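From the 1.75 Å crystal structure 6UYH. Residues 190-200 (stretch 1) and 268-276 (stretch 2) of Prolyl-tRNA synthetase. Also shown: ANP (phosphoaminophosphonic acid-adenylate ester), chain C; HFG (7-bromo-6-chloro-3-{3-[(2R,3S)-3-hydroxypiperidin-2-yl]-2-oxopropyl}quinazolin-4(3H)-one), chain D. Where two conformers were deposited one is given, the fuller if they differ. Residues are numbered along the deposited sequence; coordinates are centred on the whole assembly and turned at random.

Stretch 1, residues 190-200: LYKRVYEELLA
Stretch 2 268-276: SWGLSTRTL

A helix (from Leu190, already under way before it) lies over a strand, Ser268 to Ser272, of the same chain; their axes run nearly parallel, 12° apart in N-to-C direction, with a closest approach of 10.5 Å. Register is set by two CA pairs, Tyr191 CA to Leu271 CA and Tyr195 CA to Thr275 CA, both at 7.5 Å, so one helical turn matches the step from the strand to the helix that follows it. Phi/psi stay close to -65/-40 from Leu190 to Tyr195, then drift through Glu196 (-81/-46), Glu197 (-83/-30) and Leu198 (-96/-47), with i to i-4 bonds such as Val194 N to Leu190 O (2.9 Å); a wider pi-type turn, Leu199 N to Val194 O (3.2 Å), loosens the last part, and Ala200 leaves with positive phi (55/36). The strand is extended (phi -124 to -159, psi 134 to 180).

Leu271 (chi1 t, chi2 p) is the central bump. Its CD1 lies over one face of the Tyr191 ring, its CB is 3.6 Å from Tyr191 CE1, its CD2 is 4.1 Å from Val194 CG1 (Val194 chi1 t), and its CD1 is 4.0 Å from Tyr195 CE1. The hollow is therefore formed by three side chains of the helix, and the pairing is apolar.

Tyr191 (chi1 m, chi2 -19°) reaches along the strand toward its start. Its OH lies at the edge of the Trp269 ring and 3.4 Å from Trp269 CB (chi1 22°, off-well; chi2 -86°). Tyr191 OH is also 3.0 Å from Gly270 N, but the angle is too poor for a hydrogen bond; the hydroxyl is satisfied elsewhere in the structure. No hydrogen bond joins the two stretches; the contact between them buries 408 Å², both sides summed, and is made by van der Waals packing, largely of apolar groups. Gly270 has room for no side chain on its other side: an ideal CB would sit 2.8 Å from HFG C4'.

Farther on, Tyr195 (chi1 m, chi2 104°) starts sideways, yet its OH comes 3.3 Å from Thr275 CG2. Leu199 (chi1 m, chi2 t) sets CD1 3.8 Å from Thr275 CB. Thr275 (chi1 p) turns its hydroxyl back, OG1 donating to Ser272 O (2.8 Å).

Ser272 points away from the helix. Its OG (chi1 p) caps the next helix by accepting from Arg274 N (2.9 Å) and donates to ANP N3 (2.8 Å). Arg274 (t, t, m, chi4 -177°) grips ANP O3G through NH1 (2.9 Å) and NH2 (2.8 Å). Out of reach of the strand, Arg193 NE bridges to Glu197 OE1 (3.0 Å), one turn along.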

ATOM      1  N   LEU A 190     -17.930   4.877   9.694  1.00 20.69           N
ATOM      2  CA  LEU A 190     -16.513   5.173   9.497  1.00 20.25           C
ATOM      3  C   LEU A 190     -16.282   5.934   8.201  1.00 22.68           C
ATOM      4  O   LEU A 190     -15.421   6.815   8.143  1.00 20.57           O
ATOM      5  CB  LEU A 190     -15.674   3.893   9.508  1.00 18.89           C
ATOM      6  CG  LEU A 190     -15.479   3.195  10.851  1.00 28.39           C
ATOM      7  CD1 LEU A 190     -14.502   2.031  10.677  1.00 26.50           C
ATOM      8  CD2 LEU A 190     -14.957   4.173  11.910  1.00 28.23           C
ATOM      9  N   TYR A 191     -17.035   5.605   7.145  1.00 17.14           N
ATOM     10  CA  TYR A 191     -16.923   6.377   5.914  1.00 20.52           C
ATOM     11  C   TYR A 191     -17.393   7.812   6.127  1.00 22.73           C
ATOM     12  O   TYR A 191     -16.783   8.756   5.607  1.00 20.31           O
ATOM     13  CB  TYR A 191     -17.728   5.716   4.792  1.00 18.61           C
ATOM     14  CG  TYR A 191     -17.166   4.408   4.304  1.00 16.67           C
ATOM     15  CD1 TYR A 191     -15.838   4.049   4.552  1.00 19.19           C
ATOM     16  CD2 TYR A 191     -17.963   3.528   3.573  1.00 19.48           C
ATOM     17  CE1 TYR A 191     -15.333   2.851   4.095  1.00 19.05           C
ATOM     18  CE2 TYR A 191     -17.468   2.338   3.109  1.00 21.56           C
ATOM     19  CZ  TYR A 191     -16.157   1.997   3.366  1.00 19.63           C
ATOM     20  OH  TYR A 191     -15.679   0.795   2.885  1.00 20.07           O
ATOM     21  N   LYS A 192     -18.479   8.000   6.881  1.00 20.25           N
ATOM     22  CA  LYS A 192     -18.886   9.358   7.232  1.00 17.76           C
ATOM     23  C   LYS A 192     -17.764  10.084   7.976  1.00 21.78           C
ATOM     24  O   LYS A 192     -17.490  11.259   7.711  1.00 20.41           O
ATOM     25  CB  LYS A 192     -20.168   9.318   8.069  1.00 20.92           C
ATOM     26  CG  LYS A 192     -20.610  10.655   8.675  1.00 28.01           C
ATOM     27  CD  LYS A 192     -20.084  10.796  10.091  1.00 31.60           C
ATOM     28  CE  LYS A 192     -20.916  11.748  10.930  1.00 30.55           C
ATOM     29  NZ  LYS A 192     -20.444  11.659  12.340  1.00 34.80           N
ATOM     30  N   ARG A 193     -17.089   9.393   8.902  1.00 20.67           N
ATOM     31  CA  ARG A 193     -16.014  10.044   9.650  1.00 19.46           C
ATOM     32  C   ARG A 193     -14.820  10.382   8.760  1.00 21.22           C
ATOM     33  O   ARG A 193     -14.175  11.418   8.961  1.00 21.48           O
ATOM     34  CB  ARG A 193     -15.582   9.166  10.822  1.00 19.42           C
ATOM     35  CG  ARG A 193     -16.697   8.968  11.845  1.00 23.83           C
ATOM     36  CD  ARG A 193     -16.198   8.160  13.030  1.00 29.98           C
ATOM     37  NE  ARG A 193     -15.103   8.848  13.699  1.00 29.76           N
ATOM     38  CZ  ARG A 193     -14.190   8.247  14.453  1.00 33.18           C
ATOM     39  NH1 ARG A 193     -14.242   6.933  14.646  1.00 29.71           N
ATOM     40  NH2 ARG A 193     -13.223   8.959  15.008  1.00 34.31           N
ATOM     41  N   VAL A 194     -14.486   9.523   7.791  1.00 19.61           N
ATOM     42  CA  VAL A 194     -13.413   9.872   6.857  1.00 20.07           C
ATOM     43  C   VAL A 194     -13.744  11.178   6.148  1.00 20.60           C
ATOM     44  O   VAL A 194     -12.945  12.119   6.132  1.00 21.80           O
ATOM     45  CB  VAL A 194     -13.170   8.745   5.835  1.00 17.99           C
ATOM     46  CG1 VAL A 194     -12.219   9.247   4.709  1.00 17.92           C
ATOM     47  CG2 VAL A 194     -12.579   7.496   6.514  1.00 15.97           C
ATOM     48  N   TYR A 195     -14.932  11.256   5.551  1.00 16.74           N
ATOM     49  CA  TYR A 195     -15.280  12.464   4.817  1.00 16.51           C
ATOM     50  C   TYR A 195     -15.339  13.677   5.742  1.00 20.98           C
ATOM     51  O   TYR A 195     -14.743  14.719   5.449  1.00 21.16           O
ATOM     52  CB  TYR A 195     -16.602  12.267   4.088  1.00 17.73           C
ATOM     53  CG  TYR A 195     -16.427  11.605   2.753  1.00 20.06           C
ATOM     54  CD1 TYR A 195     -16.757  10.263   2.559  1.00 18.15           C
ATOM     55  CD2 TYR A 195     -15.890  12.316   1.679  1.00 16.27           C
ATOM     56  CE1 TYR A 195     -16.591   9.661   1.314  1.00 19.48           C
ATOM     57  CE2 TYR A 195     -15.714  11.725   0.445  1.00 18.93           C
ATOM     58  CZ  TYR A 195     -16.068  10.402   0.264  1.00 19.68           C
ATOM     59  OH  TYR A 195     -15.882   9.831  -0.978  1.00 19.60           O
ATOM     60  N   GLU A 196     -16.020  13.551   6.884  1.00 19.17           N
ATOM     61  CA  GLU A 196     -16.284  14.741   7.696  1.00 21.43           C
ATOM     62  C   GLU A 196     -15.082  15.114   8.563  1.00 25.45           C
ATOM     63  O   GLU A 196     -14.688  16.282   8.608  1.00 24.38           O
ATOM     64  CB  GLU A 196     -17.540  14.534   8.542  1.00 22.17           C
ATOM     65  CG  GLU A 196     -18.810  14.412   7.648  1.00 20.76           C
ATOM     66  CD  GLU A 196     -20.100  14.812   8.327  1.00 26.43           C
ATOM     67  OE1 GLU A 196     -20.080  15.163   9.525  1.00 27.83           O
ATOM     68  OE2 GLU A 196     -21.147  14.777   7.645  1.00 24.55           O
ATOM     69  N   GLU A 197     -14.467  14.134   9.233  1.00 21.83           N
ATOM     70  CA  GLU A 197     -13.401  14.443  10.186  1.00 24.77           C
ATOM     71  C   GLU A 197     -12.036  14.621   9.518  1.00 26.56           C
ATOM     72  O   GLU A 197     -11.211  15.388  10.020  1.00 27.26           O
ATOM     73  CB  GLU A 197     -13.316  13.357  11.264  1.00 24.96           C
ATOM     74  CG  GLU A 197     -14.538  13.309  12.177  1.00 25.01           C
ATOM     75  CD  GLU A 197     -14.522  12.139  13.163  1.00 33.30           C
ATOM     76  OE1 GLU A 197     -15.615  11.764  13.638  1.00 34.99           O
ATOM     77  OE2 GLU A 197     -13.433  11.591  13.465  1.00 35.03           O
ATOM     78  N   LEU A 198     -11.768  13.948   8.402  1.00 22.92           N
ATOM     79  CA  LEU A 198     -10.502  14.117   7.693  0.61 18.92           C
ATOM     80  C   LEU A 198     -10.595  15.116   6.545  1.00 23.84           C
ATOM     81  O   LEU A 198      -9.725  15.984   6.406  1.00 22.83           O
ATOM     82  CB  LEU A 198     -10.000  12.770   7.149  0.61 18.95           C
ATOM     83  CG  LEU A 198      -9.539  11.748   8.187  0.61 21.16           C
ATOM     84  CD1 LEU A 198      -8.992  10.511   7.495  0.61 22.02           C
ATOM     85  CD2 LEU A 198      -8.497  12.374   9.098  0.61 23.98           C
ATOM     86  N   LEU A 199     -11.626  14.997   5.706  1.00 23.51           N
ATOM     87  CA  LEU A 199     -11.739  15.773   4.471  1.00 17.60           C
ATOM     88  C   LEU A 199     -12.651  16.987   4.584  1.00 20.27           C
ATOM     89  O   LEU A 199     -12.742  17.758   3.617  1.00 18.87           O
ATOM     90  CB  LEU A 199     -12.236  14.866   3.333  1.00 15.93           C
ATOM     91  CG  LEU A 199     -11.419  13.574   3.152  1.00 18.00           C
ATOM     92  CD1 LEU A 199     -11.983  12.714   2.031  1.00 18.54           C
ATOM     93  CD2 LEU A 199      -9.934  13.868   2.910  1.00 18.31           C
ATOM     94  N   ALA A 200     -13.323  17.168   5.727  1.00 18.08           N
ATOM     95  CA  ALA A 200     -14.264  18.270   5.954  1.00 18.85           C
ATOM     96  C   ALA A 200     -15.356  18.316   4.884  1.00 21.08           C
ATOM     97  O   ALA A 200     -15.805  19.388   4.480  1.00 20.12           O
ATOM     98  CB  ALA A 200     -13.529  19.614   6.051  1.00 23.60           C
ATOM     99  N   SER A 268     -19.612  -6.699   2.237  1.00 22.26           N
ATOM    100  CA  SER A 268     -18.397  -6.114   1.673  1.00 17.88           C
ATOM    101  C   SER A 268     -18.580  -4.606   1.581  1.00 20.03           C
ATOM    102  O   SER A 268     -19.702  -4.098   1.575  1.00 20.36           O
ATOM    103  CB  SER A 268     -18.028  -6.723   0.302  1.00 20.86           C
ATOM    104  OG  SER A 268     -18.975  -6.379  -0.692  1.00 22.76           O
ATOM    105  N   TRP A 269     -17.463  -3.878   1.543  1.00 19.02           N
ATOM    106  CA  TRP A 269     -17.522  -2.427   1.646  1.00 19.61           C
ATOM    107  C   TRP A 269     -16.238  -1.855   1.060  1.00 16.10           C
ATOM    108  O   TRP A 269     -15.172  -2.452   1.209  1.00 17.43           O
ATOM    109  CB  TRP A 269     -17.715  -1.963   3.106  1.00 21.32           C
ATOM    110  CG  TRP A 269     -17.280  -2.969   4.192  1.00 22.15           C
ATOM    111  CD1 TRP A 269     -18.029  -3.993   4.720  1.00 18.79           C
ATOM    112  CD2 TRP A 269     -16.011  -3.009   4.885  1.00 18.39           C
ATOM    113  NE1 TRP A 269     -17.306  -4.670   5.686  1.00 20.65           N
ATOM    114  CE2 TRP A 269     -16.068  -4.086   5.807  1.00 20.58           C
ATOM    115  CE3 TRP A 269     -14.847  -2.231   4.821  1.00 18.28           C
ATOM    116  CZ2 TRP A 269     -15.000  -4.412   6.651  1.00 21.13           C
ATOM    117  CZ3 TRP A 269     -13.769  -2.564   5.669  1.00 19.60           C
ATOM    118  CH2 TRP A 269     -13.860  -3.647   6.564  1.00 19.23           C
ATOM    119  N   GLY A 270     -16.349  -0.724   0.372  1.00 18.11           N
ATOM    120  CA  GLY A 270     -15.177  -0.129  -0.254  1.00 15.74           C
ATOM    121  C   GLY A 270     -15.231   1.381  -0.277  1.00 18.50           C
ATOM    122  O   GLY A 270     -16.304   1.988  -0.355  1.00 18.97           O
ATOM    123  N   LEU A 271     -14.043   1.987  -0.268  1.00 17.11           N
ATOM    124  CA  LEU A 271     -13.830   3.431  -0.294  1.00 16.45           C
ATOM    125  C   LEU A 271     -12.585   3.662  -1.142  1.00 16.66           C
ATOM    126  O   LEU A 271     -11.594   2.956  -0.943  1.00 16.44           O
ATOM    127  CB  LEU A 271     -13.611   3.967   1.132  1.00 16.66           C
ATOM    128  CG  LEU A 271     -13.357   5.462   1.326  1.00 21.93           C
ATOM    129  CD1 LEU A 271     -14.678   6.205   1.327  1.00 22.00           C
ATOM    130  CD2 LEU A 271     -12.584   5.711   2.617  1.00 22.31           C
ATOM    131  N   SER A 272     -12.621   4.627  -2.075  1.00 16.33           N
ATOM    132  CA  SER A 272     -11.545   4.775  -3.070  1.00 16.93           C
ATOM    133  C   SER A 272     -10.934   6.175  -3.061  1.00 18.00           C
ATOM    134  O   SER A 272     -11.380   7.080  -2.346  1.00 18.36           O
ATOM    135  CB  SER A 272     -12.068   4.491  -4.478  1.00 16.88           C
ATOM    136  OG  SER A 272     -12.757   5.632  -4.971  1.00 19.28           O
ATOM    137  N   THR A 273      -9.946   6.360  -3.947  1.00 17.16           N
ATOM    138  CA  THR A 273      -9.329   7.659  -4.190  1.00 18.74           C
ATOM    139  C   THR A 273     -10.288   8.663  -4.832  1.00 16.96           C
ATOM    140  O   THR A 273      -9.900   9.819  -5.031  1.00 17.32           O
ATOM    141  CB  THR A 273      -8.063   7.484  -5.042  1.00 18.53           C
ATOM    142  OG1 THR A 273      -8.276   6.517  -6.088  1.00 15.79           O
ATOM    143  CG2 THR A 273      -6.895   7.020  -4.140  1.00 16.69           C
ATOM    144  N   ARG A 274     -11.522   8.256  -5.140  1.00 13.52           N
ATOM    145  CA  ARG A 274     -12.575   9.224  -5.434  1.00 14.08           C
ATOM    146  C   ARG A 274     -12.684  10.272  -4.329  1.00 18.62           C
ATOM    147  O   ARG A 274     -12.990  11.442  -4.602  1.00 20.21           O
ATOM    148  CB  ARG A 274     -13.908   8.477  -5.630  1.00 13.71           C
ATOM    149  CG  ARG A 274     -15.143   9.361  -5.620  1.00 16.45           C
ATOM    150  CD  ARG A 274     -16.388   8.548  -5.995  1.00 17.19           C
ATOM    151  NE  ARG A 274     -16.314   8.063  -7.366  1.00 18.95           N
ATOM    152  CZ  ARG A 274     -17.284   7.393  -7.961  1.00 25.06           C
ATOM    153  NH1 ARG A 274     -18.422   7.153  -7.305  1.00 25.86           N
ATOM    154  NH2 ARG A 274     -17.121   6.979  -9.213  1.00 24.01           N
ATOM    155  N   THR A 275     -12.427   9.869  -3.085  1.00 16.22           N
ATOM    156  CA  THR A 275     -12.418  10.789  -1.945  1.00 16.80           C
ATOM    157  C   THR A 275     -11.619  12.050  -2.229  1.00 18.91           C
ATOM    158  O   THR A 275     -12.039  13.155  -1.862  1.00 19.26           O
ATOM    159  CB  THR A 275     -11.826  10.095  -0.712  1.00 16.10           C
ATOM    160  OG1 THR A 275     -10.587   9.460  -1.061  1.00 19.49           O
ATOM    161  CG2 THR A 275     -12.787   9.059  -0.175  1.00 17.48           C
ATOM    162  N   LEU A 276     -10.453  11.901  -2.861  1.00 17.58           N
ATOM    163  CA  LEU A 276      -9.600  13.057  -3.134  1.00 16.13           C
ATOM    164  C   LEU A 276     -10.279  14.019  -4.104  1.00 19.63           C
ATOM    165  O   LEU A 276     -10.165  15.241  -3.961  1.00 18.48           O
ATOM    166  CB  LEU A 276      -8.252  12.607  -3.701  1.00 20.25           C
ATOM    167  CG  LEU A 276      -7.147  12.264  -2.692  1.00 24.16           C
ATOM    168  CD1 LEU A 276      -7.559  11.106  -1.816  1.00 22.56           C
ATOM    169  CD2 LEU A 276      -5.865  11.935  -3.419  1.00 26.34           C
TER
HETATM  170  PG  ANP C 601     -20.153   4.090  -9.885  1.00 44.96           P
HETATM  171  O1G ANP C 601     -21.501   4.431 -10.319  1.00 48.39           O
HETATM  172  O2G ANP C 601     -19.398   3.408 -11.102  1.00 37.08           O
HETATM  173  O3G ANP C 601     -19.472   5.443  -9.443  1.00 52.93           O
HETATM  174  PB  ANP C 601     -19.820   1.461  -8.485  1.00 37.32           P
HETATM  175  O1B ANP C 601     -21.000   0.667  -8.179  1.00 38.66           O
HETATM  176  O2B ANP C 601     -19.184   0.955  -9.816  1.00 31.96           O
HETATM  177  N3B ANP C 601     -20.146   3.070  -8.597  1.00 46.77           N
HETATM  178  PA  ANP C 601     -18.315   0.175  -6.375  1.00 26.46           P
HETATM  179  O1A ANP C 601     -19.381  -0.190  -5.418  1.00 32.74           O
HETATM  180  O2A ANP C 601     -17.925  -1.002  -7.208  1.00 26.06           O
HETATM  181  O3A ANP C 601     -18.758   1.340  -7.360  1.00 31.43           O
HETATM  182  O5' ANP C 601     -16.972   0.783  -5.727  1.00 29.10           O
HETATM  183  C5' ANP C 601     -16.765   1.211  -4.360  1.00 25.80           C
HETATM  184  C4' ANP C 601     -16.500   2.693  -4.393  1.00 31.92           C
HETATM  185  O4' ANP C 601     -15.369   2.969  -5.248  1.00 24.98           O
HETATM  186  C3' ANP C 601     -17.644   3.492  -4.998  1.00 35.76           C
HETATM  187  O3' ANP C 601     -18.625   3.787  -4.012  1.00 47.43           O
HETATM  188  C2' ANP C 601     -16.942   4.751  -5.509  1.00 28.95           C
HETATM  189  O2' ANP C 601     -16.907   5.746  -4.494  1.00 29.21           O
HETATM  190  C1' ANP C 601     -15.537   4.231  -5.874  1.00 20.67           C
HETATM  191  N9  ANP C 601     -15.327   4.064  -7.307  1.00 24.31           N
HETATM  192  C8  ANP C 601     -16.067   3.299  -8.170  1.00 21.83           C
HETATM  193  N7  ANP C 601     -15.647   3.328  -9.411  1.00 23.11           N
HETATM  194  C5  ANP C 601     -14.546   4.175  -9.363  1.00 21.25           C
HETATM  195  C6  ANP C 601     -13.653   4.624 -10.352  1.00 22.18           C
HETATM  196  N6  ANP C 601     -13.689   4.229 -11.627  1.00 20.37           N
HETATM  197  N1  ANP C 601     -12.687   5.491  -9.974  1.00 19.74           N
HETATM  198  C2  ANP C 601     -12.611   5.852  -8.689  1.00 19.60           C
HETATM  199  N3  ANP C 601     -13.384   5.479  -7.667  1.00 19.85           N
HETATM  200  C4  ANP C 601     -14.341   4.638  -8.073  1.00 20.06           C
HETATM  201  O4' HFG D 602     -17.333  -3.996  -6.638  1.00 20.28           O
HETATM  202  C21 HFG D 602     -18.526  -4.071  -6.429  1.00 24.81           C
HETATM  203  C3' HFG D 602     -19.077  -4.470  -5.079  1.00 20.55           C
HETATM  204  C2' HFG D 602     -18.172  -4.179  -3.876  1.00 20.83           C
HETATM  205  N1' HFG D 602     -16.948  -4.992  -3.880  1.00 17.42           N
HETATM  206  C6' HFG D 602     -16.167  -4.813  -2.650  1.00 16.82           C
HETATM  207  C5' HFG D 602     -15.758  -3.379  -2.445  1.00 18.02           C
HETATM  208  C4' HFG D 602     -16.982  -2.460  -2.495  1.00 17.85           C
HETATM  209  C39 HFG D 602     -17.791  -2.702  -3.755  1.00 16.99           C
HETATM  210  O7' HFG D 602     -18.971  -1.892  -3.732  1.00 18.66           O
HETATM  211  C1' HFG D 602     -19.549  -3.783  -7.538  1.00 20.25           C
HETATM  212  N3  HFG D 602     -18.968  -3.937  -8.870  1.00 19.80           N
HETATM  213  C4  HFG D 602     -18.635  -5.218  -9.287  1.00 16.95           C
HETATM  214  O11 HFG D 602     -18.863  -6.189  -8.587  1.00 22.03           O
HETATM  215  C10 HFG D 602     -17.965  -5.261 -10.593  1.00 22.33           C
HETATM  216  C5  HFG D 602     -17.584  -6.482 -11.146  1.00 20.51           C
HETATM  217  C2  HFG D 602     -18.694  -2.833  -9.632  1.00 22.25           C
HETATM  218  N1  HFG D 602     -18.096  -2.826 -10.769  1.00 23.99           N
HETATM  219  C9  HFG D 602     -17.698  -4.067 -11.268  1.00 23.05           C
HETATM  220  C8  HFG D 602     -16.997  -4.096 -12.473  1.00 22.26           C
HETATM  221  C7  HFG D 602     -16.601  -5.317 -12.995  1.00 23.39           C
HETATM  222 BR1  HFG D 602     -15.561  -5.313 -14.576  1.00 38.31          BR
HETATM  223  C6  HFG D 602     -16.919  -6.498 -12.356  1.00 21.53           C
HETATM  224 CL1  HFG D 602     -16.541  -8.035 -13.075  1.00 29.18          CL